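Local structure of poly(ADP-ribose) glycohydrolase (Thermomonospora curvata, 3SIG) at residues A6-T11 with L115-G120; K48-L53 with A200-A205; I67-E72 with V253-W258; P176-R181 with R194-R199. The protein hydrolyses poly(ADP-ribose), as a bacterial-type glycohydrolase of the macrodomain clan, and is captured here with ADP-ribose in its pocket. All coordinates share one frame; numbering follows the deposited sequence.

Contact 1: residues A6-T11 with L115-G120; sequences AIAAET and LARSSG
T11 and R117 meet in a buried contact between the flank of helix 2-17 and the C-terminal part of helix 111-118, with one side-chain-to-backbone hydrogen bond across it. T11 OG1 donates to R117 O at 2.7 Å, coming from above the carbonyl plane, 37° out of it. The threonine's chi1 of -69° sets OG1 beside its own backbone N and swings the methyl anti to that N. CG2 then lies 3.6 Å from A116 O and also rests near S119 O, so both branches of T11 are used. One turn earlier on helix 2-17, the R117 side chain crosses I7 obliquely, its CD 3.9 Å from I7 CG2, while its CG touches A8 CB at 4.2 Å. S119 OG hydrogen-bonds back to L115 O at 2.7 Å, on the opposite face of that carbonyl from S118 N, which also donates to it. R157 of strand 147-157 hydrogen-bonds through NE to R117 O and through NH2 to T11 OG1. A valine here would probably leave R117 O short of one donor and R157 NH2 without that hydroxyl. The R117 side chain lies about 7 Å from the bound ADP-ribose, so the contact seats the N-terminal helix against one near the pocket. Strand 147-157 bonds to the backbones of S118 and G120, and helix 74-84 touches L115 and S118 through L75.

Contact 2: residues K48-L53 with A200-A205; sequences KLAVLL and AAKVLA
K202 lays its aliphatic chain over the flank of L49, the two side chains crossing obliquely, with K202 CG 3.6 Å from L49 CB. K202 CD also packs on L49 CB, at 3.7 Å, and the extended chain carries CE to the backbone N of A50 at 3.9 Å. L53 comes in from one turn further along helix 46-54 and lies across K202 at about a right angle. Its CD1 sits 3.8 Å from K202 CG and also touches A201 CB. The other branch, CD2, drops onto the backbone of helix 189-209, 3.6 Å from A201 O, and meets A205 CB at 3.7 Å. A205 is held from two directions, because L52 CB reaches the same methyl at 4.0 Å. Small residues at A201 and A205 let the leucines come down close to the helix, and the two axes pass 8.9 Å apart at an angle of 74°. L49 and L52 extend the interface along helix 189-209, onto A206 and H209, while F246 from a loop touches L53. V203, on another side of the same helix, touches L173 and S175 of strand 163-175, so helix 46-54 packs on a helix that itself lies on the central sheet. The charged end of K202 has gone past the leucines: NZ forms a salt bridge with D145 OD2 and hydrogen-bonds to P46 O, in the first turn of helix 46-54. The lysine thus works in two ways, with its methylenes joining the apolar interface and its ammonium tying helix 189-209 to the start of helix 46-54, the charge probably offset by D145.

Contact 3: residues I67-E72 with V253-W258; sequences IEVTEE and VVFAVW. With AR6 ([(2R,3S,4R,5R)-5-(6-aminopurin-9-yl)-3,4-dihydroxy-oxolan-2-yl]methyl [hydroxy-[[(2R,3S,4R,5S)-3,4,5-trihydroxyoxolan-2-yl]methoxy]phosphoryl] hydrogen phosphate), chain B.
E68 and T70 bond through their backbones to V253, F255 and V257 in the ladder of two parallel strands. E68 N donates to V253 O and F255 N to E68 O, at 3.0 and 2.8 Å; T70 N to F255 O continues it, and V257 N to T70 O carries it one residue past the strands. CA-H...O contacts support it, among them E71 CA to V257 O at 3.3 Å. Apolar contacts gather on the face of I67, V69 and F255, where I67 CG2 meets the edge of the F255 ring, 3.8 Å from CE2. F274 stacks on that ring. The other face sets the polar E68 and T70 against the apolar V254 and A256. With chi1 at 72°, T70 OG1 lies between its own N and carbonyl carbon, where it accepts from E72 N at 3.2 Å, an ST turn, and donates to E72 OE1 at 2.7 Å. An alanine in its place would probably leave E72 N without this acceptor and E72 OE1 without this donor, although OE2 would keep its salt bridge to R80. A water links E71 OE1 to V257 O. A256 O lies 3.4 Å from adenine C2, and W258 CE3 is 3.8 Å from N7, the base lying at the indole's edge. Strand 66-70 closes one side of the mixed sheet, and the turns after both strands line the adenine part of the ADP-ribose pocket, as expected of a macrodomain.

Contact 4: residues P176-R181 with R194-R199; sequences PAPNRR and RVLRGR
R199 reaches from helix 189-209 to the backbone of P176, and this is the tight part of the contact. Its NH2 donates to P176 O at 2.9 Å with an N-H...O angle of 143°, the oxygen standing 21° out of the guanidinium plane. The chain bends at chi3 (-61°), which turns NE after a CD lying 3.3 Å from P176 O. The same NH2 brushes the ring of P178, two residues on, 3.7 Å from its CD. More polar partners hold the buried guanidinium in place: NE is in a salt bridge with D145 OD1, and NH2 also bonds to L142 O. V195 CG1 of the same helix covers one face, 3.6 Å above its plane and toward the rim. Beside the arginine, the P178 ring packs with CD 3.7 Å from L196 CD2, the two side chains crossing at about a right angle. Strand 163-175, helix 189-209 and strand 214-217 form a beta-alpha-beta crossover that skips strand 90-94, and the contact packs the loop leaving the first strand against the N-terminal half of the crossover helix. Looser is the side toward V195, which is partly exposed: its CG1 comes no nearer to P178 CG than 4.2 Å, and the two side chains merely slide past each other in opposite directions. Past P178 the chain peels off the helix. N179 makes an inverse gamma turn and takes the N-cap position of helix 180-183, its OD1 accepting from A182 N, while A177 turns its CB away from helix 189-209, to about 5 Å from the bound ADP-ribose.

Contacts 1 and 4 are the buried ones and lie on opposite sides of the chain's centre; contacts 2 and 3 are partly buried. Contacts 2 and 4 use successive turns of helix 189-209, and D145 joins them, one carboxylate oxygen taking K202 and the other R199. The chemistry follows the place: backbone ladder bonds at the edge of the sheet in contact 3, leucines packed on alanines and on the methylenes of a lysine in contact 2, and single side-chain bonds to a carbonyl in contacts 1 and 4, from a hydroxyl and a guanidinium respectively. Contact 3 touches the ligand directly, whereas contacts 1 and 4 bring side chains to about 7 and 5 Å from it.

Contact 1: residues A6-T11 with L115-G120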
# COMPACT_ATOMS: atom_id res chain seq x y z
N ALA A 6 -5.83 -19.63 -7.11
CA ALA A 6 -5.24 -20.73 -6.36
C ALA A 6 -4.22 -20.24 -5.33
O ALA A 6 -4.20 -20.70 -4.20
CB ALA A 6 -4.58 -21.74 -7.31
N ILE A 7 -3.38 -19.30 -5.73
CA ILE A 7 -2.40 -18.73 -4.82
C ILE A 7 -3.08 -18.01 -3.65
O ILE A 7 -2.72 -18.21 -2.48
CB ILE A 7 -1.47 -17.77 -5.56
CG1 ILE A 7 -0.53 -18.58 -6.47
CG2 ILE A 7 -0.67 -16.96 -4.58
CD1 ILE A 7 0.23 -17.73 -7.43
N ALA A 8 -4.11 -17.23 -3.96
CA ALA A 8 -4.87 -16.57 -2.90
C ALA A 8 -5.46 -17.55 -1.90
O ALA A 8 -5.35 -17.32 -0.69
CB ALA A 8 -5.96 -15.74 -3.48
N ALA A 9 -6.04 -18.64 -2.36
CA ALA A 9 -6.60 -19.61 -1.45
C ALA A 9 -5.50 -20.26 -0.61
O ALA A 9 -5.71 -20.56 0.57
CB ALA A 9 -7.39 -20.68 -2.25
N GLU A 10 -4.36 -20.53 -1.23
CA GLU A 10 -3.24 -21.12 -0.49
C GLU A 10 -2.78 -20.16 0.62
O GLU A 10 -2.50 -20.58 1.74
CB GLU A 10 -2.08 -21.43 -1.40
CG GLU A 10 -0.94 -22.16 -0.69
CD GLU A 10 0.24 -22.44 -1.59
OE1 GLU A 10 0.91 -21.51 -2.04
OE2 GLU A 10 0.51 -23.63 -1.84
N THR A 11 -2.73 -18.87 0.30
CA THR A 11 -2.33 -17.89 1.30
C THR A 11 -3.33 -17.86 2.46
O THR A 11 -2.93 -17.85 3.63
CB THR A 11 -2.18 -16.53 0.66
OG1 THR A 11 -1.04 -16.59 -0.19
CG2 THR A 11 -1.97 -15.42 1.72
N LEU A 115 -0.38 -7.75 -2.92
CA LEU A 115 0.04 -7.68 -1.51
C LEU A 115 -0.70 -8.74 -0.70
O LEU A 115 -0.10 -9.45 0.13
CB LEU A 115 -0.28 -6.30 -0.92
CG LEU A 115 0.39 -5.12 -1.63
CD1 LEU A 115 0.01 -3.82 -0.97
CD2 LEU A 115 1.92 -5.27 -1.74
N ALA A 116 -2.00 -8.89 -0.93
CA ALA A 116 -2.80 -9.85 -0.18
C ALA A 116 -2.43 -11.31 -0.49
O ALA A 116 -2.51 -12.17 0.37
CB ALA A 116 -4.30 -9.59 -0.44
N ARG A 117 -1.99 -11.59 -1.70
CA ARG A 117 -1.59 -12.94 -2.04
C ARG A 117 -0.25 -13.27 -1.41
O ARG A 117 0.10 -14.45 -1.30
CB ARG A 117 -1.42 -13.09 -3.55
CG ARG A 117 -2.73 -13.22 -4.34
CD ARG A 117 -2.56 -13.78 -5.77
NE ARG A 117 -1.54 -13.07 -6.50
CZ ARG A 117 -1.70 -11.92 -7.12
NH1 ARG A 117 -2.89 -11.33 -7.17
NH2 ARG A 117 -0.66 -11.33 -7.68
N SER A 118 0.54 -12.27 -1.07
CA SER A 118 1.97 -12.46 -0.77
C SER A 118 2.35 -12.25 0.68
O SER A 118 3.55 -12.30 0.98
CB SER A 118 2.80 -11.49 -1.62
OG SER A 118 2.48 -11.61 -2.99
N SER A 119 1.39 -11.98 1.55
CA SER A 119 1.74 -11.51 2.89
C SER A 119 0.62 -11.82 3.86
O SER A 119 -0.39 -12.43 3.48
CB SER A 119 1.96 -9.98 2.87
OG SER A 119 0.74 -9.28 2.74
N GLY A 120 0.76 -11.36 5.10
CA GLY A 120 -0.32 -11.41 6.05
C GLY A 120 -1.28 -10.23 6.03
O GLY A 120 -2.12 -10.12 6.93

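Contact 2: residues K48-L53 with A200-A205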
# COMPACT_ATOMS: atom_id res chain seq x y z
N LYS A 48 -8.10 12.22 13.33
CA LYS A 48 -6.93 11.86 14.10
C LYS A 48 -5.66 12.10 13.26
O LYS A 48 -4.65 12.61 13.75
CB LYS A 48 -7.02 10.40 14.52
CG LYS A 48 -5.83 9.90 15.30
CD LYS A 48 -5.52 10.73 16.55
CE LYS A 48 -4.29 10.16 17.29
NZ LYS A 48 -3.93 10.96 18.52
N LEU A 49 -5.74 11.76 11.97
CA LEU A 49 -4.63 12.03 11.06
C LEU A 49 -4.41 13.55 10.91
O LEU A 49 -3.28 14.02 10.81
CB LEU A 49 -4.93 11.38 9.69
CG LEU A 49 -5.03 9.86 9.73
CD1 LEU A 49 -5.86 9.39 8.59
CD2 LEU A 49 -3.65 9.25 9.78
N ALA A 50 -5.50 14.32 10.89
CA ALA A 50 -5.39 15.78 10.84
C ALA A 50 -4.64 16.30 12.07
O ALA A 50 -3.83 17.21 11.97
CB ALA A 50 -6.78 16.42 10.72
N VAL A 51 -4.91 15.71 13.24
CA VAL A 51 -4.15 16.08 14.42
C VAL A 51 -2.65 15.79 14.26
O VAL A 51 -1.84 16.64 14.62
CB VAL A 51 -4.73 15.42 15.68
CG1 VAL A 51 -3.77 15.55 16.85
CG2 VAL A 51 -6.07 16.07 16.01
N LEU A 52 -2.30 14.64 13.67
CA LEU A 52 -0.88 14.33 13.41
C LEU A 52 -0.22 15.41 12.54
O LEU A 52 0.93 15.82 12.76
CB LEU A 52 -0.73 12.96 12.75
CG LEU A 52 -1.25 11.76 13.54
CD1 LEU A 52 -1.08 10.44 12.76
CD2 LEU A 52 -0.57 11.64 14.91
N LEU A 53 -0.96 15.91 11.56
CA LEU A 53 -0.42 16.93 10.66
C LEU A 53 -0.17 18.29 11.30
O LEU A 53 0.58 19.10 10.79
CB LEU A 53 -1.34 17.11 9.45
CG LEU A 53 -1.21 16.01 8.41
CD1 LEU A 53 -2.33 16.19 7.42
CD2 LEU A 53 0.15 16.07 7.73
N ALA A 200 -2.82 12.07 0.89
CA ALA A 200 -1.40 11.72 0.88
C ALA A 200 -0.64 12.34 2.05
O ALA A 200 0.24 11.68 2.64
CB ALA A 200 -0.76 12.15 -0.44
N ALA A 201 -1.00 13.54 2.44
CA ALA A 201 -0.34 14.13 3.58
C ALA A 201 -0.59 13.29 4.84
O ALA A 201 0.30 13.13 5.69
CB ALA A 201 -0.81 15.53 3.81
N LYS A 202 -1.81 12.79 4.97
CA LYS A 202 -2.18 11.96 6.11
C LYS A 202 -1.48 10.59 6.10
O LYS A 202 -1.08 10.07 7.15
CB LYS A 202 -3.72 11.86 6.20
CG LYS A 202 -4.35 13.14 6.59
CD LYS A 202 -5.87 13.10 6.57
CE LYS A 202 -6.44 14.40 7.12
NZ LYS A 202 -7.93 14.37 7.16
N VAL A 203 -1.33 10.01 4.92
CA VAL A 203 -0.55 8.79 4.80
C VAL A 203 0.89 9.02 5.29
O VAL A 203 1.43 8.21 6.08
CB VAL A 203 -0.50 8.34 3.31
CG1 VAL A 203 0.54 7.26 3.10
CG2 VAL A 203 -1.88 7.84 2.86
N LEU A 204 1.53 10.10 4.84
CA LEU A 204 2.88 10.41 5.25
C LEU A 204 2.94 10.71 6.74
O LEU A 204 3.90 10.30 7.43
CB LEU A 204 3.45 11.57 4.44
CG LEU A 204 3.65 11.35 2.95
CD1 LEU A 204 4.27 12.58 2.30
CD2 LEU A 204 4.47 10.20 2.70
N ALA A 205 1.94 11.40 7.26
CA ALA A 205 1.93 11.69 8.69
C ALA A 205 1.85 10.40 9.49
O ALA A 205 2.51 10.30 10.53
CB ALA A 205 0.78 12.62 9.05

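Contact 3: residues I67-E72 with V253-W258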
# COMPACT_ATOMS: atom_id res chain seq x y z
N ILE A 67 15.57 9.91 -2.86
CA ILE A 67 14.35 9.65 -3.60
C ILE A 67 14.71 8.87 -4.86
O ILE A 67 15.57 9.31 -5.64
CB ILE A 67 13.57 10.94 -3.94
CG1 ILE A 67 13.15 11.64 -2.65
CG2 ILE A 67 12.34 10.62 -4.78
CD1 ILE A 67 12.36 12.91 -2.85
N GLU A 68 14.11 7.70 -5.04
CA GLU A 68 14.37 6.85 -6.21
C GLU A 68 13.04 6.59 -6.90
O GLU A 68 12.02 6.41 -6.23
CB GLU A 68 14.95 5.46 -5.81
CG GLU A 68 16.31 5.43 -5.08
CD GLU A 68 16.76 4.01 -4.71
OE1 GLU A 68 16.01 3.28 -4.04
OE2 GLU A 68 17.89 3.62 -5.09
N VAL A 69 13.04 6.54 -8.22
CA VAL A 69 11.93 6.01 -9.00
C VAL A 69 12.45 4.75 -9.64
O VAL A 69 13.49 4.79 -10.32
CB VAL A 69 11.44 6.99 -10.07
CG1 VAL A 69 10.30 6.36 -10.86
CG2 VAL A 69 10.98 8.28 -9.43
N THR A 70 11.75 3.64 -9.46
CA THR A 70 12.18 2.36 -10.03
C THR A 70 11.00 1.68 -10.68
O THR A 70 9.85 2.10 -10.48
CB THR A 70 12.78 1.42 -8.98
OG1 THR A 70 11.72 0.92 -8.15
CG2 THR A 70 13.81 2.11 -8.14
N GLU A 71 11.30 0.64 -11.46
CA GLU A 71 10.25 -0.19 -12.05
C GLU A 71 9.92 -1.43 -11.21
O GLU A 71 9.27 -2.37 -11.69
CB GLU A 71 10.59 -0.61 -13.49
CG GLU A 71 10.50 0.59 -14.48
CD GLU A 71 10.46 0.18 -15.95
OE1 GLU A 71 9.35 0.12 -16.57
OE2 GLU A 71 11.56 -0.04 -16.49
N GLU A 72 10.37 -1.41 -9.96
CA GLU A 72 10.08 -2.47 -9.03
C GLU A 72 8.62 -2.53 -8.70
O GLU A 72 7.92 -1.52 -8.66
CB GLU A 72 10.84 -2.25 -7.72
CG GLU A 72 12.34 -2.40 -7.84
CD GLU A 72 13.08 -1.88 -6.64
OE1 GLU A 72 12.92 -0.69 -6.32
OE2 GLU A 72 13.81 -2.67 -6.02
N VAL A 253 12.70 7.47 0.16
CA VAL A 253 11.40 7.23 -0.45
C VAL A 253 11.63 6.63 -1.81
O VAL A 253 12.36 7.21 -2.64
CB VAL A 253 10.63 8.52 -0.62
CG1 VAL A 253 9.31 8.29 -1.36
CG2 VAL A 253 10.35 9.17 0.76
N VAL A 254 11.03 5.48 -2.05
CA VAL A 254 11.06 4.86 -3.38
C VAL A 254 9.67 4.92 -3.99
O VAL A 254 8.69 4.52 -3.35
CB VAL A 254 11.45 3.36 -3.31
CG1 VAL A 254 11.54 2.74 -4.72
CG2 VAL A 254 12.74 3.15 -2.56
N PHE A 255 9.60 5.45 -5.21
CA PHE A 255 8.41 5.33 -6.04
C PHE A 255 8.64 4.11 -6.89
O PHE A 255 9.30 4.18 -7.94
CB PHE A 255 8.17 6.61 -6.84
CG PHE A 255 7.88 7.80 -5.98
CD1 PHE A 255 6.64 8.01 -5.43
CD2 PHE A 255 8.88 8.70 -5.68
CE1 PHE A 255 6.38 9.12 -4.63
CE2 PHE A 255 8.61 9.81 -4.89
CZ PHE A 255 7.38 10.00 -4.34
N ALA A 256 8.08 2.99 -6.42
CA ALA A 256 8.21 1.71 -7.10
C ALA A 256 6.99 1.57 -8.00
O ALA A 256 5.87 1.42 -7.51
CB ALA A 256 8.26 0.58 -6.09
N VAL A 257 7.21 1.72 -9.32
CA VAL A 257 6.12 1.79 -10.25
C VAL A 257 6.30 0.69 -11.30
O VAL A 257 7.09 0.84 -12.23
CB VAL A 257 6.01 3.15 -10.91
CG1 VAL A 257 4.71 3.18 -11.72
CG2 VAL A 257 6.03 4.28 -9.86
N TRP A 258 5.55 -0.41 -11.16
CA TRP A 258 5.57 -1.56 -12.03
C TRP A 258 4.33 -1.48 -12.91
O TRP A 258 3.21 -1.76 -12.46
CB TRP A 258 5.55 -2.84 -11.20
CG TRP A 258 5.56 -4.07 -12.04
CD1 TRP A 258 6.51 -4.41 -12.95
CD2 TRP A 258 4.54 -5.06 -12.14
NE1 TRP A 258 6.17 -5.59 -13.58
CE2 TRP A 258 4.96 -6.01 -13.10
CE3 TRP A 258 3.33 -5.28 -11.49
CZ2 TRP A 258 4.21 -7.15 -13.42
CZ3 TRP A 258 2.59 -6.41 -11.80
CH2 TRP A 258 3.02 -7.32 -12.77
N1 AR6 B . 3.84 -2.62 -7.65
C2 AR6 B . 4.03 -1.36 -8.03
N3 AR6 B . 3.26 -0.66 -8.92
C4 AR6 B . 2.22 -1.37 -9.39
C5 AR6 B . 1.95 -2.73 -9.01
C6 AR6 B . 2.82 -3.30 -8.11
N6 AR6 B . 2.64 -4.62 -7.72
N7 AR6 B . 0.75 -3.12 -9.71
C8 AR6 B . 0.41 -2.11 -10.43
N9 AR6 B . 1.22 -1.02 -10.31
PA AR6 B . -3.58 -0.16 -9.00
PB AR6 B . -5.41 1.91 -7.89
C1' AR6 B . 1.18 0.31 -10.91
O1A AR6 B . -4.36 -0.13 -10.27
O1B AR6 B . -5.20 2.69 -6.60
C1D AR6 B . -7.40 -2.91 -6.64
O1D AR6 B . -8.34 -3.82 -7.13
C2' AR6 B . 0.47 0.37 -12.24
O2' AR6 B . 1.09 1.32 -13.07
O2A AR6 B . -3.42 -1.49 -8.31
O2B AR6 B . -5.51 2.67 -9.17
C2D AR6 B . -7.85 -2.47 -5.31
O2D AR6 B . -8.25 -3.45 -4.42
C3' AR6 B . -0.89 0.83 -11.86
O3' AR6 B . -1.51 1.55 -12.87
O3A AR6 B . -4.16 0.92 -7.99
C3D AR6 B . -8.66 -1.26 -5.56
O3D AR6 B . -9.96 -1.75 -5.76
C4' AR6 B . -0.67 1.68 -10.64
O4' AR6 B . 0.55 1.25 -10.08
C4D AR6 B . -8.04 -0.71 -6.79
O4D AR6 B . -7.39 -1.77 -7.48
C5' AR6 B . -1.78 1.66 -9.60
O5' AR6 B . -2.06 0.32 -9.21
C5D AR6 B . -7.06 0.43 -6.54
O5D AR6 B . -6.67 0.97 -7.79
O HOH W 1 7.15 -0.02 -14.87

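Contact 4: residues P176-R181 with R194-R199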
# COMPACT_ATOMS: atom_id res chain seq x y z
N PRO A 176 -7.44 4.36 0.42
CA PRO A 176 -7.88 4.32 -0.98
C PRO A 176 -7.77 5.69 -1.62
O PRO A 176 -8.21 6.70 -1.08
CB PRO A 176 -9.35 3.93 -0.86
CG PRO A 176 -9.77 4.55 0.44
CD PRO A 176 -8.58 4.48 1.35
N ALA A 177 -7.18 5.73 -2.80
CA ALA A 177 -7.20 6.95 -3.60
C ALA A 177 -8.65 7.17 -4.03
O ALA A 177 -9.43 6.22 -4.13
CB ALA A 177 -6.30 6.82 -4.83
N PRO A 178 -9.03 8.42 -4.34
CA PRO A 178 -10.36 8.64 -4.90
C PRO A 178 -10.52 7.84 -6.19
O PRO A 178 -9.59 7.71 -6.99
CB PRO A 178 -10.39 10.14 -5.15
CG PRO A 178 -8.97 10.56 -5.22
CD PRO A 178 -8.25 9.67 -4.26
N ASN A 179 -11.70 7.32 -6.42
CA ASN A 179 -12.01 6.57 -7.62
C ASN A 179 -12.40 7.56 -8.72
O ASN A 179 -13.59 7.82 -9.00
CB ASN A 179 -13.13 5.58 -7.34
CG ASN A 179 -13.28 4.54 -8.42
OD1 ASN A 179 -12.96 4.76 -9.57
ND2 ASN A 179 -13.72 3.36 -8.01
N ARG A 180 -11.38 8.11 -9.36
CA ARG A 180 -11.60 9.10 -10.41
C ARG A 180 -12.35 8.53 -11.59
O ARG A 180 -13.09 9.23 -12.29
CB ARG A 180 -10.27 9.70 -10.84
CG ARG A 180 -10.46 10.90 -11.77
CD ARG A 180 -9.19 11.56 -12.20
NE ARG A 180 -9.48 12.64 -13.15
CZ ARG A 180 -9.77 13.89 -12.81
NH1 ARG A 180 -9.79 14.25 -11.54
NH2 ARG A 180 -10.02 14.80 -13.75
N ARG A 181 -12.16 7.25 -11.86
CA ARG A 181 -12.85 6.60 -12.95
C ARG A 181 -14.36 6.66 -12.73
O ARG A 181 -15.13 6.94 -13.65
CB ARG A 181 -12.37 5.16 -13.08
CG ARG A 181 -12.90 4.43 -14.28
CD ARG A 181 -12.29 3.04 -14.39
NE ARG A 181 -10.83 3.07 -14.45
CZ ARG A 181 -10.12 3.12 -15.57
NH1 ARG A 181 -10.71 3.16 -16.76
NH2 ARG A 181 -8.79 3.15 -15.51
N ARG A 194 -7.03 18.48 -4.43
CA ARG A 194 -7.13 18.80 -3.01
C ARG A 194 -7.36 17.53 -2.20
O ARG A 194 -6.75 17.35 -1.12
CB ARG A 194 -8.24 19.83 -2.76
CG ARG A 194 -7.93 21.22 -3.29
CD ARG A 194 -9.03 22.20 -2.88
NE ARG A 194 -9.20 23.29 -3.84
CZ ARG A 194 -10.13 23.32 -4.79
NH1 ARG A 194 -11.00 22.33 -4.92
NH2 ARG A 194 -10.20 24.36 -5.62
N VAL A 195 -8.22 16.64 -2.68
CA VAL A 195 -8.48 15.38 -1.99
C VAL A 195 -7.18 14.54 -1.95
O VAL A 195 -6.79 14.02 -0.90
CB VAL A 195 -9.63 14.60 -2.66
CG1 VAL A 195 -9.72 13.22 -2.07
CG2 VAL A 195 -10.93 15.34 -2.47
N LEU A 196 -6.48 14.46 -3.06
CA LEU A 196 -5.24 13.68 -3.13
C LEU A 196 -4.19 14.25 -2.20
O LEU A 196 -3.52 13.49 -1.49
CB LEU A 196 -4.67 13.69 -4.55
CG LEU A 196 -5.39 12.76 -5.54
CD1 LEU A 196 -4.95 13.14 -6.95
CD2 LEU A 196 -5.09 11.31 -5.28
N ARG A 197 -4.02 15.56 -2.16
CA ARG A 197 -3.03 16.17 -1.32
C ARG A 197 -3.33 15.96 0.16
O ARG A 197 -2.43 15.61 0.93
CB ARG A 197 -2.92 17.65 -1.63
CG ARG A 197 -1.81 18.28 -0.81
CD ARG A 197 -1.53 19.70 -1.22
NE ARG A 197 -0.34 20.22 -0.54
CZ ARG A 197 -0.37 20.80 0.66
NH1 ARG A 197 -1.52 20.94 1.31
NH2 ARG A 197 0.76 21.24 1.20
N GLY A 198 -4.58 16.18 0.56
CA GLY A 198 -4.94 15.98 1.95
C GLY A 198 -4.72 14.57 2.42
O GLY A 198 -4.24 14.30 3.54
N ARG A 199 -5.09 13.62 1.58
CA ARG A 199 -5.00 12.21 1.92
C ARG A 199 -3.57 11.72 1.92
O ARG A 199 -3.16 11.04 2.85
CB ARG A 199 -5.90 11.40 0.96
CG ARG A 199 -6.18 9.98 1.40
CD ARG A 199 -7.33 9.37 0.62
NE ARG A 199 -8.56 10.13 0.83
CZ ARG A 199 -9.66 9.98 0.11
NH1 ARG A 199 -10.70 10.76 0.36
NH2 ARG A 199 -9.71 9.12 -0.87